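Local coordinates for protein FLUORESCENT IN BLUE LIGHT, chloroplastic (Arabidopsis thaliana, PDB 4YVO) that negatively regulates tetrapyrrole and chlorophyll biosynthesis in chloroplasts, its TPR domain mediating complex formation with glutamyl-tRNA reductase, at residues A[70-75]-A[96-101]; A[110-115]-A[136-141]; A[117-122]-A[129-134]. All coordinates share one frame; numbering follows the deposited sequence. Where two conformers were deposited one is given.

Contact 1: residues A[70-75]-A[96-101]; sequences KAYTEF and RGLGAS
Helix 68-84 of TPR 1 meets helix 88-104, whose segment 96-101 lies in TPR 2, where the flat side of Phe75 lies on the backbone of Gly97. Gly97 CA sits over the middle of the Phe75 ring, 3.4 Å from its centroid and 8° off the normal, a CH-pi contact possible because glycine has no side chain: a CB pointing that way would hit Phe75 CD1. Phe75 CG is anti to its carbonyl carbon (chi1 -73°), which swings the ring across to the partner helix. The segments are antiparallel, at 161° with axes 8.7 Å apart, as where the second helix of one tetratricopeptide repeat packs on the first of the next. Leu98 fills the neighbouring place: its CD2 lies over one face of Tyr72, 3.8 Å from the ring centroid, while its CG touches Phe75 CB at 3.7 Å. Replacing Phe75 with valine would probably uncover the Gly97 backbone and open a gap between Leu98 and Ser101. Ser101 OG meets Ala71 CB at 3.4 Å and nears the edge of the Phe75 ring. That hydroxyl donates to Gly97 O at 2.8 Å, from the carbonyl face opposite Ser101 N.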
ATOM      1  N   LYS A  70     -10.388  -5.273 -10.317  1.00 13.72           N
ATOM      2  CA  LYS A  70     -10.091  -6.684 -10.099  1.00 14.04           C
ATOM      3  C   LYS A  70      -8.916  -6.854  -9.127  1.00 11.00           C
ATOM      4  O   LYS A  70      -8.932  -7.744  -8.269  1.00 12.30           O
ATOM      5  CB  LYS A  70      -9.822  -7.388 -11.434  1.00 16.17           C
ATOM      6  CG  LYS A  70     -11.061  -7.505 -12.308  1.00 22.91           C
ATOM      7  CD  LYS A  70     -10.715  -7.945 -13.722  1.00 28.36           C
ATOM      8  CE  LYS A  70     -11.972  -8.258 -14.506  1.00 36.01           C
ATOM      9  NZ  LYS A  70     -12.791  -9.260 -13.779  1.00 39.94           N
ATOM     10  N   ALA A  71      -7.905  -5.998  -9.257  1.00 11.11           N
ATOM     11  CA  ALA A  71      -6.756  -6.028  -8.351  1.00 10.14           C
ATOM     12  C   ALA A  71      -7.196  -5.780  -6.912  1.00 10.45           C
ATOM     13  O   ALA A  71      -6.785  -6.491  -5.991  1.00 10.69           O
ATOM     14  CB  ALA A  71      -5.721  -4.996  -8.759  1.00 10.26           C
ATOM     15  N   TYR A  72      -8.047  -4.777  -6.727  1.00 10.33           N
ATOM     16  CA  TYR A  72      -8.542  -4.450  -5.394  1.00  9.90           C
ATOM     17  C   TYR A  72      -9.166  -5.677  -4.721  1.00 10.25           C
ATOM     18  O   TYR A  72      -8.879  -5.972  -3.560  1.00 11.97           O
ATOM     19  CB  TYR A  72      -9.548  -3.297  -5.474  1.00 10.19           C
ATOM     20  CG  TYR A  72     -10.108  -2.852  -4.140  1.00  9.93           C
ATOM     21  CD1 TYR A  72     -11.151  -3.547  -3.534  1.00 11.70           C
ATOM     22  CD2 TYR A  72      -9.613  -1.722  -3.493  1.00 11.62           C
ATOM     23  CE1 TYR A  72     -11.672  -3.141  -2.323  1.00 13.02           C
ATOM     24  CE2 TYR A  72     -10.137  -1.307  -2.280  1.00 12.53           C
ATOM     25  CZ  TYR A  72     -11.167  -2.022  -1.705  1.00 13.62           C
ATOM     26  OH  TYR A  72     -11.705  -1.634  -0.499  1.00 15.51           O
ATOM     27  N   THR A  73     -10.014  -6.390  -5.460  1.00 10.02           N
ATOM     28  CA  THR A  73     -10.664  -7.582  -4.929  1.00 11.40           C
ATOM     29  C   THR A  73      -9.653  -8.602  -4.423  1.00 10.71           C
ATOM     30  O   THR A  73      -9.819  -9.162  -3.333  1.00 11.98           O
ATOM     31  CB  THR A  73     -11.550  -8.232  -6.001  1.00 13.22           C
ATOM     32  OG1 THR A  73     -12.540  -7.290  -6.419  1.00 15.86           O
ATOM     33  CG2 THR A  73     -12.247  -9.478  -5.465  1.00 15.17           C
ATOM     34  N   GLU A  74      -8.603  -8.836  -5.206  1.00 10.43           N
ATOM     35  CA  GLU A  74      -7.576  -9.790  -4.819  1.00 11.09           C
ATOM     36  C   GLU A  74      -6.827  -9.331  -3.576  1.00  9.05           C
ATOM     37  O   GLU A  74      -6.621 -10.105  -2.642  1.00 10.78           O
ATOM     38  CB  GLU A  74      -6.592 -10.022  -5.967  1.00 12.71           C
ATOM     39  CG  GLU A  74      -7.226 -10.570  -7.244  1.00 17.19           C
ATOM     40  CD  GLU A  74      -7.863 -11.932  -7.046  1.00 23.51           C
ATOM     41  OE1 GLU A  74      -7.172 -12.949  -7.250  1.00 27.20           O
ATOM     42  OE2 GLU A  74      -9.057 -11.995  -6.684  1.00 29.18           O
ATOM     43  N   PHE A  75      -6.403  -8.073  -3.575  1.00 10.47           N
ATOM     44  CA  PHE A  75      -5.622  -7.544  -2.460  1.00  8.99           C
ATOM     45  C   PHE A  75      -6.451  -7.464  -1.169  1.00 10.15           C
ATOM     46  O   PHE A  75      -5.912  -7.596  -0.066  1.00 11.25           O
ATOM     47  CB  PHE A  75      -5.044  -6.164  -2.796  1.00  8.82           C
ATOM     48  CG  PHE A  75      -3.905  -6.192  -3.780  1.00  8.99           C
ATOM     49  CD1 PHE A  75      -2.765  -6.939  -3.520  1.00 11.50           C
ATOM     50  CD2 PHE A  75      -3.953  -5.430  -4.939  1.00  9.30           C
ATOM     51  CE1 PHE A  75      -1.705  -6.939  -4.410  1.00 11.43           C
ATOM     52  CE2 PHE A  75      -2.891  -5.429  -5.832  1.00 10.25           C
ATOM     53  CZ  PHE A  75      -1.767  -6.185  -5.568  1.00 10.54           C
ATOM     54  N   ARG A  96      -0.379  -2.132   0.509  1.00  7.28           N
ATOM     55  CA  ARG A  96       0.227  -1.398  -0.595  1.00  7.87           C
ATOM     56  C   ARG A  96      -0.530  -1.648  -1.897  1.00  8.56           C
ATOM     57  O   ARG A  96      -0.769  -0.724  -2.677  1.00  8.90           O
ATOM     58  CB  ARG A  96       1.687  -1.792  -0.767  1.00  9.14           C
ATOM     59  CG  ARG A  96       2.313  -1.240  -2.046  1.00 11.80           C
ATOM     60  CD  ARG A  96       3.798  -1.534  -2.120  1.00 16.40           C
ATOM     61  NE  ARG A  96       4.062  -2.956  -1.942  1.00 23.43           N
ATOM     62  CZ  ARG A  96       5.188  -3.449  -1.438  1.00 36.50           C
ATOM     63  NH1 ARG A  96       6.163  -2.633  -1.061  1.00 42.50           N
ATOM     64  NH2 ARG A  96       5.335  -4.758  -1.308  1.00 39.71           N
ATOM     65  N   GLY A  97      -0.889  -2.904  -2.145  1.00  7.64           N
ATOM     66  CA  GLY A  97      -1.636  -3.253  -3.343  1.00  7.42           C
ATOM     67  C   GLY A  97      -2.984  -2.552  -3.378  1.00  8.72           C
ATOM     68  O   GLY A  97      -3.402  -2.050  -4.424  1.00  9.06           O
ATOM     69  N   LEU A  98      -3.670  -2.522  -2.243  1.00  7.61           N
ATOM     70  CA  LEU A  98      -4.940  -1.801  -2.146  1.00  8.10           C
ATOM     71  C   LEU A  98      -4.749  -0.311  -2.445  1.00  8.15           C
ATOM     72  O   LEU A  98      -5.505   0.275  -3.228  1.00  9.43           O
ATOM     73  CB  LEU A  98      -5.568  -1.995  -0.764  1.00  8.81           C
ATOM     74  CG  LEU A  98      -6.124  -3.404  -0.543  1.00  8.72           C
ATOM     75  CD1 LEU A  98      -6.374  -3.694   0.932  1.00 10.64           C
ATOM     76  CD2 LEU A  98      -7.397  -3.604  -1.356  1.00 10.96           C
ATOM     77  N   GLY A  99      -3.739   0.293  -1.834  1.00  7.50           N
ATOM     78  CA  GLY A  99      -3.451   1.700  -2.053  1.00  8.09           C
ATOM     79  C   GLY A  99      -3.170   1.993  -3.515  1.00  8.41           C
ATOM     80  O   GLY A  99      -3.690   2.961  -4.073  1.00  8.95           O
ATOM     81  N   ALA A 100      -2.346   1.162  -4.145  1.00  7.61           N
ATOM     82  CA  ALA A 100      -2.026   1.350  -5.561  1.00  7.54           C
ATOM     83  C   ALA A 100      -3.267   1.173  -6.438  1.00  8.09           C
ATOM     84  O   ALA A 100      -3.487   1.932  -7.385  1.00  9.70           O
ATOM     85  CB  ALA A 100      -0.917   0.397  -5.994  1.00  9.36           C
ATOM     86  N   SER A 101      -4.088   0.178  -6.114  1.00  8.29           N
ATOM     87  CA  SER A 101      -5.316  -0.069  -6.867  1.00  9.46           C
ATOM     88  C   SER A 101      -6.261   1.124  -6.781  1.00 10.47           C
ATOM     89  O   SER A 101      -6.891   1.513  -7.769  1.00 12.15           O
ATOM     90  CB  SER A 101      -6.033  -1.311  -6.336  1.00 12.33           C
ATOM     91  OG  SER A 101      -5.236  -2.468  -6.500  1.00 16.01           O
TER

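Contact 2: residues A[110-115]-A[136-141]; sequences EAIQYH and GAIADC
His115 NE2 is hydrogen-bonded to Gln103 OE1 of helix 88-104, and the ring so tethered carries Ala137 on one face. Ala137 CB stands above the ring's centre, 3.6 Å from the centroid and only 10° off the normal, a CH-pi contact in which the methyl lies at nearly equal distances from all five ring atoms. The bond to Gln103 should help hold the imidazole in this rotation. With CG anti to the carbonyl carbon (chi1 -67°), the imidazole is turned to put one face under the Ala137 methyl; His115 CB, placed by the backbone, meets Ile138 CG1 at 3.5 Å. Ile138 also reaches past CB with its CD1, toward the His115 backbone.

At the other end of the contact Cys141 works between two residues of helix 108-125. Its SG touches Ala111 CB at 3.7 Å, and its CB is pressed on Ile112 CG1 at 3.4 Å, closer than carbons usually come. By contrast, the two isoleucines barely meet, Ile112 CG2 and Ile138 CG2 being 4.5 Å apart. Contacts across the two segments are mostly carbon on carbon, with no hydrogen bond between them, and the segments run nearly antiparallel, at 164°, with axes 9.5 Å apart. Such near-antiparallel pairing of a helix in TPR 2 with one in TPR 3 is what builds the stacked helical array of tetratricopeptide repeats.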
ATOM      1  N   GLU A 110      -9.145   7.163  -0.074  1.00 16.58           N
ATOM      2  CA  GLU A 110      -9.149   5.763   0.318  1.00 17.30           C
ATOM      3  C   GLU A 110      -7.739   5.196   0.181  1.00 13.79           C
ATOM      4  O   GLU A 110      -7.294   4.412   1.017  1.00 13.83           O
ATOM      5  CB  GLU A 110     -10.120   4.947  -0.535  1.00 22.08           C
ATOM      6  CG  GLU A 110     -11.586   5.264  -0.322  1.00 31.91           C
ATOM      7  CD  GLU A 110     -12.472   4.417  -1.205  1.00 38.51           C
ATOM      8  OE1 GLU A 110     -12.273   3.180  -1.229  1.00 40.82           O
ATOM      9  OE2 GLU A 110     -13.352   4.984  -1.889  1.00 42.97           O
ATOM     10  N   ALA A 111      -7.027   5.589  -0.871  1.00 11.23           N
ATOM     11  CA  ALA A 111      -5.669   5.087  -1.081  1.00 10.04           C
ATOM     12  C   ALA A 111      -4.770   5.433   0.102  1.00  9.94           C
ATOM     13  O   ALA A 111      -4.006   4.592   0.583  1.00  9.67           O
ATOM     14  CB  ALA A 111      -5.087   5.631  -2.381  1.00  9.40           C
ATOM     15  N   ILE A 112      -4.887   6.664   0.593  1.00  9.71           N
ATOM     16  CA  ILE A 112      -4.100   7.100   1.745  1.00 10.61           C
ATOM     17  C   ILE A 112      -4.364   6.233   2.969  1.00 10.81           C
ATOM     18  O   ILE A 112      -3.439   5.906   3.709  1.00 11.65           O
ATOM     19  CB  ILE A 112      -4.325   8.598   2.064  1.00 11.59           C
ATOM     20  CG1 ILE A 112      -3.704   9.452   0.960  1.00 11.92           C
ATOM     21  CG2 ILE A 112      -3.719   8.982   3.417  1.00 13.86           C
ATOM     22  CD1 ILE A 112      -4.197  10.893   0.942  1.00 12.59           C
ATOM     23  N   GLN A 113      -5.620   5.832   3.166  1.00 11.04           N
ATOM     24  CA  GLN A 113      -5.965   4.935   4.270  1.00 12.34           C
ATOM     25  C   GLN A 113      -5.104   3.667   4.233  1.00 10.51           C
ATOM     26  O   GLN A 113      -4.575   3.226   5.254  1.00 11.28           O
ATOM     27  CB  GLN A 113      -7.452   4.558   4.231  1.00 16.32           C
ATOM     28  CG  GLN A 113      -7.836   3.465   5.217  1.00 24.37           C
ATOM     29  CD  GLN A 113      -9.251   2.950   5.017  1.00 32.46           C
ATOM     30  OE1 GLN A 113     -10.039   3.527   4.263  1.00 37.16           O
ATOM     31  NE2 GLN A 113      -9.579   1.852   5.692  1.00 33.52           N
ATOM     32  N   TYR A 114      -4.955   3.082   3.049  1.00  9.28           N
ATOM     33  CA  TYR A 114      -4.222   1.823   2.937  1.00  8.85           C
ATOM     34  C   TYR A 114      -2.705   1.989   2.946  1.00  7.69           C
ATOM     35  O   TYR A 114      -2.006   1.224   3.608  1.00  8.83           O
ATOM     36  CB  TYR A 114      -4.730   0.988   1.758  1.00  9.34           C
ATOM     37  CG  TYR A 114      -6.071   0.378   2.106  1.00 10.20           C
ATOM     38  CD1 TYR A 114      -6.158  -0.685   2.997  1.00 12.10           C
ATOM     39  CD2 TYR A 114      -7.252   0.902   1.603  1.00 13.46           C
ATOM     40  CE1 TYR A 114      -7.375  -1.231   3.350  1.00 15.69           C
ATOM     41  CE2 TYR A 114      -8.480   0.358   1.955  1.00 16.34           C
ATOM     42  CZ  TYR A 114      -8.531  -0.707   2.830  1.00 17.62           C
ATOM     43  OH  TYR A 114      -9.745  -1.258   3.185  1.00 22.10           O
ATOM     44  N   HIS A 115      -2.186   2.996   2.252  1.00  7.93           N
ATOM     45  CA  HIS A 115      -0.756   3.262   2.367  1.00  8.06           C
ATOM     46  C   HIS A 115      -0.377   3.609   3.811  1.00  8.07           C
ATOM     47  O   HIS A 115       0.719   3.280   4.275  1.00  8.81           O
ATOM     48  CB  HIS A 115      -0.310   4.377   1.419  1.00  8.15           C
ATOM     49  CG  HIS A 115      -0.395   4.006  -0.020  1.00  8.75           C
ATOM     50  ND1 HIS A 115       0.284   2.940  -0.577  1.00  9.69           N
ATOM     51  CD2 HIS A 115      -1.083   4.587  -1.051  1.00  9.78           C
ATOM     52  CE1 HIS A 115       0.020   2.874  -1.858  1.00 10.03           C
ATOM     53  NE2 HIS A 115      -0.799   3.839  -2.181  1.00  9.24           N
ATOM     54  N   GLY A 136       6.142   8.093  -0.490  1.00  7.47           N
ATOM     55  CA  GLY A 136       6.040   8.669  -1.814  1.00  8.06           C
ATOM     56  C   GLY A 136       4.631   8.551  -2.372  1.00  7.08           C
ATOM     57  O   GLY A 136       4.132   9.485  -3.005  1.00  9.32           O
ATOM     58  N   ALA A 137       3.983   7.411  -2.135  1.00  7.19           N
ATOM     59  CA  ALA A 137       2.629   7.192  -2.634  1.00  7.88           C
ATOM     60  C   ALA A 137       1.641   8.133  -1.940  1.00  7.68           C
ATOM     61  O   ALA A 137       0.765   8.717  -2.582  1.00  8.63           O
ATOM     62  CB  ALA A 137       2.220   5.748  -2.435  1.00  8.10           C
ATOM     63  N   ILE A 138       1.807   8.313  -0.631  1.00  7.67           N
ATOM     64  CA  ILE A 138       0.931   9.197   0.123  1.00  8.29           C
ATOM     65  C   ILE A 138       1.115  10.635  -0.343  1.00  8.44           C
ATOM     66  O   ILE A 138       0.136  11.372  -0.500  1.00  9.59           O
ATOM     67  CB  ILE A 138       1.167   9.058   1.647  1.00  8.03           C
ATOM     68  CG1 ILE A 138       0.665   7.687   2.116  1.00  9.27           C
ATOM     69  CG2 ILE A 138       0.468  10.179   2.417  1.00  9.80           C
ATOM     70  CD1 ILE A 138       1.207   7.260   3.468  1.00  9.99           C
ATOM     71  N   ALA A 139       2.368  11.030  -0.574  1.00  8.45           N
ATOM     72  CA  ALA A 139       2.648  12.361  -1.110  1.00  9.68           C
ATOM     73  C   ALA A 139       1.930  12.564  -2.444  1.00 10.42           C
ATOM     74  O   ALA A 139       1.307  13.602  -2.671  1.00 12.02           O
ATOM     75  CB  ALA A 139       4.157  12.576  -1.274  1.00  9.93           C
ATOM     76  N   ASP A 140       2.021  11.565  -3.320  1.00 10.00           N
ATOM     77  CA  ASP A 140       1.358  11.617  -4.621  1.00 10.42           C
ATOM     78  C   ASP A 140      -0.159  11.751  -4.487  1.00  9.60           C
ATOM     79  O   ASP A 140      -0.801  12.505  -5.231  1.00 12.21           O
ATOM     80  CB  ASP A 140       1.695  10.374  -5.451  1.00 10.56           C
ATOM     81  CG  ASP A 140       3.145  10.341  -5.896  1.00 13.97           C
ATOM     82  OD1 ASP A 140       3.829  11.387  -5.831  1.00 17.21           O
ATOM     83  OD2 ASP A 140       3.606   9.262  -6.329  1.00 14.42           O
ATOM     84  N   CYS A 141      -0.732  11.018  -3.533  1.00  8.71           N
ATOM     85  CA  CYS A 141      -2.167  11.107  -3.277  1.00  8.97           C
ATOM     86  C   CYS A 141      -2.576  12.503  -2.819  1.00 10.62           C
ATOM     87  O   CYS A 141      -3.554  13.064  -3.321  1.00 12.10           O
ATOM     88  CB  CYS A 141      -2.608  10.073  -2.241  1.00 10.56           C
ATOM     89  SG  CYS A 141      -2.570   8.371  -2.817  1.00 11.23           S
TER

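Contact 3: residues A[117-122]-A[129-134]; sequences MVLAIS and SGITEA
This is a largely apolar, partly buried contact with a polar edge, at the turn between TPR 2 and TPR 3, where Val118, Leu119 and Ser122 of helix 108-125 face the loop and first turn of helix 131-144, above all Ile131 and Ala134. Leu119 CD2 touches both, 3.6 Å from Ile131 CB and 3.9 Å from Ala134 CB. The side chains of Leu119 and Ile131 cross at about a right angle. Ile131 was modelled in two conformers, so the details of its branches hold for one of them. Beside Leu119, Val118 sends CG1 toward the start of the helix, since that methyl is anti to the backbone N (chi1 177°). There Val118 CG1 lies 3.8 Å from Gly130 O and 4.1 Å from Ala134 CB.

Gly130 is the N-cap residue of helix 131-144 and turns the chain into it with a positive phi of 86°, a value that favours glycine. Its carbonyl oxygen accepts the backbone bond from Ala134 N at 3.1 Å.

At the polar edge, Ser122 faces Ile131 CG2 with CB and OG, a closeness left doubtful by the second conformer. Within helix 108-125, Ser122 OG donates to Val118 O at 2.8 Å, tilted 31° from the carbonyl plane, on the face opposite to Ser122 N. Lys92 NZ is hydrogen-bonded to both Ser122 OG and Ser129 O, and through it helix 88-104 joins helix 108-125 to the loop before helix 131-144.

Around this turn, Ile121 packs on Pro88 and Glu91 of helix 88-104, while Leu119 touches Phe154 and Ile131 touches Arg161, both of helix 148-162.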
ATOM      1  N   MET A 117      -1.610   2.314   6.413  1.00  9.14           N
ATOM      2  CA  MET A 117      -1.496   1.050   7.140  1.00 10.35           C
ATOM      3  C   MET A 117      -0.084   0.493   7.052  1.00  9.58           C
ATOM      4  O   MET A 117       0.407  -0.099   8.010  1.00 10.82           O
ATOM      5  CB  MET A 117      -2.462   0.003   6.603  1.00 14.06           C
ATOM      6  CG  MET A 117      -3.889   0.204   6.983  1.00 18.24           C
ATOM      7  SD  MET A 117      -4.844  -1.156   6.314  1.00 21.10           S
ATOM      8  CE  MET A 117      -4.003  -2.559   7.032  1.00 25.66           C
ATOM      9  N   VAL A 118       0.558   0.651   5.899  1.00  8.83           N
ATOM     10  CA  VAL A 118       1.939   0.210   5.752  1.00  8.80           C
ATOM     11  C   VAL A 118       2.795   0.887   6.820  1.00  8.44           C
ATOM     12  O   VAL A 118       3.576   0.233   7.516  1.00 10.08           O
ATOM     13  CB  VAL A 118       2.512   0.515   4.349  1.00  8.96           C
ATOM     14  CG1 VAL A 118       3.976   0.111   4.278  1.00 11.81           C
ATOM     15  CG2 VAL A 118       1.701  -0.205   3.278  1.00 10.57           C
ATOM     16  N   LEU A 119       2.611   2.194   6.977  1.00  9.35           N
ATOM     17  CA  LEU A 119       3.357   2.951   7.982  1.00  9.67           C
ATOM     18  C   LEU A 119       3.007   2.508   9.403  1.00  9.87           C
ATOM     19  O   LEU A 119       3.884   2.337  10.256  1.00 10.80           O
ATOM     20  CB  LEU A 119       3.096   4.452   7.833  1.00  9.46           C
ATOM     21  CG  LEU A 119       3.483   5.034   6.466  1.00 10.18           C
ATOM     22  CD1 LEU A 119       3.212   6.526   6.456  1.00 11.58           C
ATOM     23  CD2 LEU A 119       4.939   4.750   6.107  1.00 10.65           C
ATOM     24  N   ALA A 120       1.716   2.321   9.660  1.00 10.07           N
ATOM     25  CA  ALA A 120       1.268   1.980  11.004  1.00 11.04           C
ATOM     26  C   ALA A 120       1.746   0.596  11.431  1.00 10.93           C
ATOM     27  O   ALA A 120       2.224   0.425  12.552  1.00 12.90           O
ATOM     28  CB  ALA A 120      -0.248   2.085  11.107  1.00 11.92           C
ATOM     29  N   ILE A 121       1.638  -0.384  10.533  1.00  9.08           N
ATOM     30  CA  ILE A 121       2.095  -1.738  10.833  1.00 10.19           C
ATOM     31  C   ILE A 121       3.608  -1.736  11.061  1.00 10.06           C
ATOM     32  O   ILE A 121       4.120  -2.388  11.976  1.00 11.18           O
ATOM     33  CB  ILE A 121       1.730  -2.715   9.689  1.00  9.85           C
ATOM     34  CG1 ILE A 121       0.209  -2.851   9.553  1.00 11.52           C
ATOM     35  CG2 ILE A 121       2.379  -4.083   9.904  1.00 12.20           C
ATOM     36  CD1 ILE A 121      -0.221  -3.385   8.204  1.00 14.28           C
ATOM     37  N   SER A 122       4.326  -0.977  10.241  1.00  8.55           N
ATOM     38  CA  SER A 122       5.779  -0.897  10.378  1.00  8.53           C
ATOM     39  C   SER A 122       6.211  -0.370  11.742  1.00 10.81           C
ATOM     40  O   SER A 122       7.180  -0.859  12.314  1.00 11.93           O
ATOM     41  CB  SER A 122       6.375  -0.044   9.266  1.00  9.97           C
ATOM     42  OG  SER A 122       6.150  -0.659   8.002  1.00 11.35           O
ATOM     43  N   SER A 129      10.147  -2.611   6.124  1.00 16.49           N
ATOM     44  CA  SER A 129       9.863  -2.915   4.718  1.00 18.70           C
ATOM     45  C   SER A 129       8.745  -2.030   4.171  1.00 14.98           C
ATOM     46  O   SER A 129       7.682  -1.936   4.782  1.00 17.44           O
ATOM     47  CB  SER A 129       9.528  -4.412   4.504  1.00 14.96           C
ATOM     48  OG  SER A 129       8.366  -4.847   5.183  1.00 22.91           O
ATOM     49  N   GLY A 130       9.011  -1.348   3.057  1.00 17.09           N
ATOM     50  CA  GLY A 130       7.967  -0.658   2.314  1.00 18.06           C
ATOM     51  C   GLY A 130       7.621   0.754   2.754  1.00 11.81           C
ATOM     52  O   GLY A 130       6.812   1.418   2.103  1.00 10.95           O
ATOM     53  N   ILE A 131       8.206   1.238   3.842  1.00  9.24           N
ATOM     54  CA  ILE A 131       7.782   2.572   4.246  0.53  8.40           C
ATOM     55  C   ILE A 131       8.231   3.669   3.306  1.00  8.28           C
ATOM     56  O   ILE A 131       7.446   4.587   3.081  1.00  8.09           O
ATOM     57  CB  ILE A 131       8.024   2.941   5.715  0.53  8.61           C
ATOM     58  CG1 ILE A 131       9.496   3.208   6.022  0.53  9.28           C
ATOM     59  CG2 ILE A 131       7.456   1.893   6.613  0.53  7.26           C
ATOM     60  CD1 ILE A 131       9.655   3.948   7.343  0.53  9.16           C
ATOM     61  N   THR A 132       9.400   3.556   2.680  1.00  9.06           N
ATOM     62  CA  THR A 132       9.822   4.576   1.723  1.00  9.45           C
ATOM     63  C   THR A 132       8.808   4.742   0.594  1.00  9.10           C
ATOM     64  O   THR A 132       8.371   5.856   0.279  1.00  9.08           O
ATOM     65  CB  THR A 132      11.202   4.249   1.133  1.00 11.39           C
ATOM     66  OG1 THR A 132      12.114   4.001   2.206  1.00 13.02           O
ATOM     67  CG2 THR A 132      11.714   5.407   0.270  1.00 12.90           C
ATOM     68  N   GLU A 133       8.416   3.627  -0.001  1.00  8.21           N
ATOM     69  CA  GLU A 133       7.442   3.652  -1.078  1.00  8.64           C
ATOM     70  C   GLU A 133       6.107   4.232  -0.607  1.00  7.75           C
ATOM     71  O   GLU A 133       5.447   4.978  -1.340  1.00  9.02           O
ATOM     72  CB  GLU A 133       7.226   2.242  -1.621  1.00 11.01           C
ATOM     73  CG  GLU A 133       6.329   2.213  -2.821  1.00 14.24           C
ATOM     74  CD  GLU A 133       6.212   0.832  -3.426  1.00 18.75           C
ATOM     75  OE1 GLU A 133       6.997  -0.065  -3.041  1.00 22.71           O
ATOM     76  OE2 GLU A 133       5.333   0.648  -4.290  1.00 20.03           O
ATOM     77  N   ALA A 134       5.709   3.898   0.615  1.00  7.40           N
ATOM     78  CA  ALA A 134       4.455   4.412   1.154  1.00  7.05           C
ATOM     79  C   ALA A 134       4.479   5.934   1.309  1.00  6.95           C
ATOM     80  O   ALA A 134       3.489   6.604   1.009  1.00  7.73           O
ATOM     81  CB  ALA A 134       4.111   3.733   2.467  1.00  8.69           C
TER

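How the contacts relate
Contact 1 comes first along the chain and joins helices 68-84 and 88-104. Contacts 2 and 3 share the next such pair, helices 108-125 and 131-144, contact 3 being the closer to the turn that connects them; their centres are about 11 Å apart. Ile138 CD1 and Leu119 CD1 meet at 3.7 Å to bridge these two. The centres of contacts 1 and 2 are about 13 Å apart, and the layers touch directly: Leu98 CD1 is 3.6 Å from Tyr114 CE1, and Gly99 O is 3.5 Å from Ala111 CB. Contacts 1 and 3, with centres about 16 Å apart, are linked by a long, weak ion pair between Arg96 NH1 and Glu133 OE1.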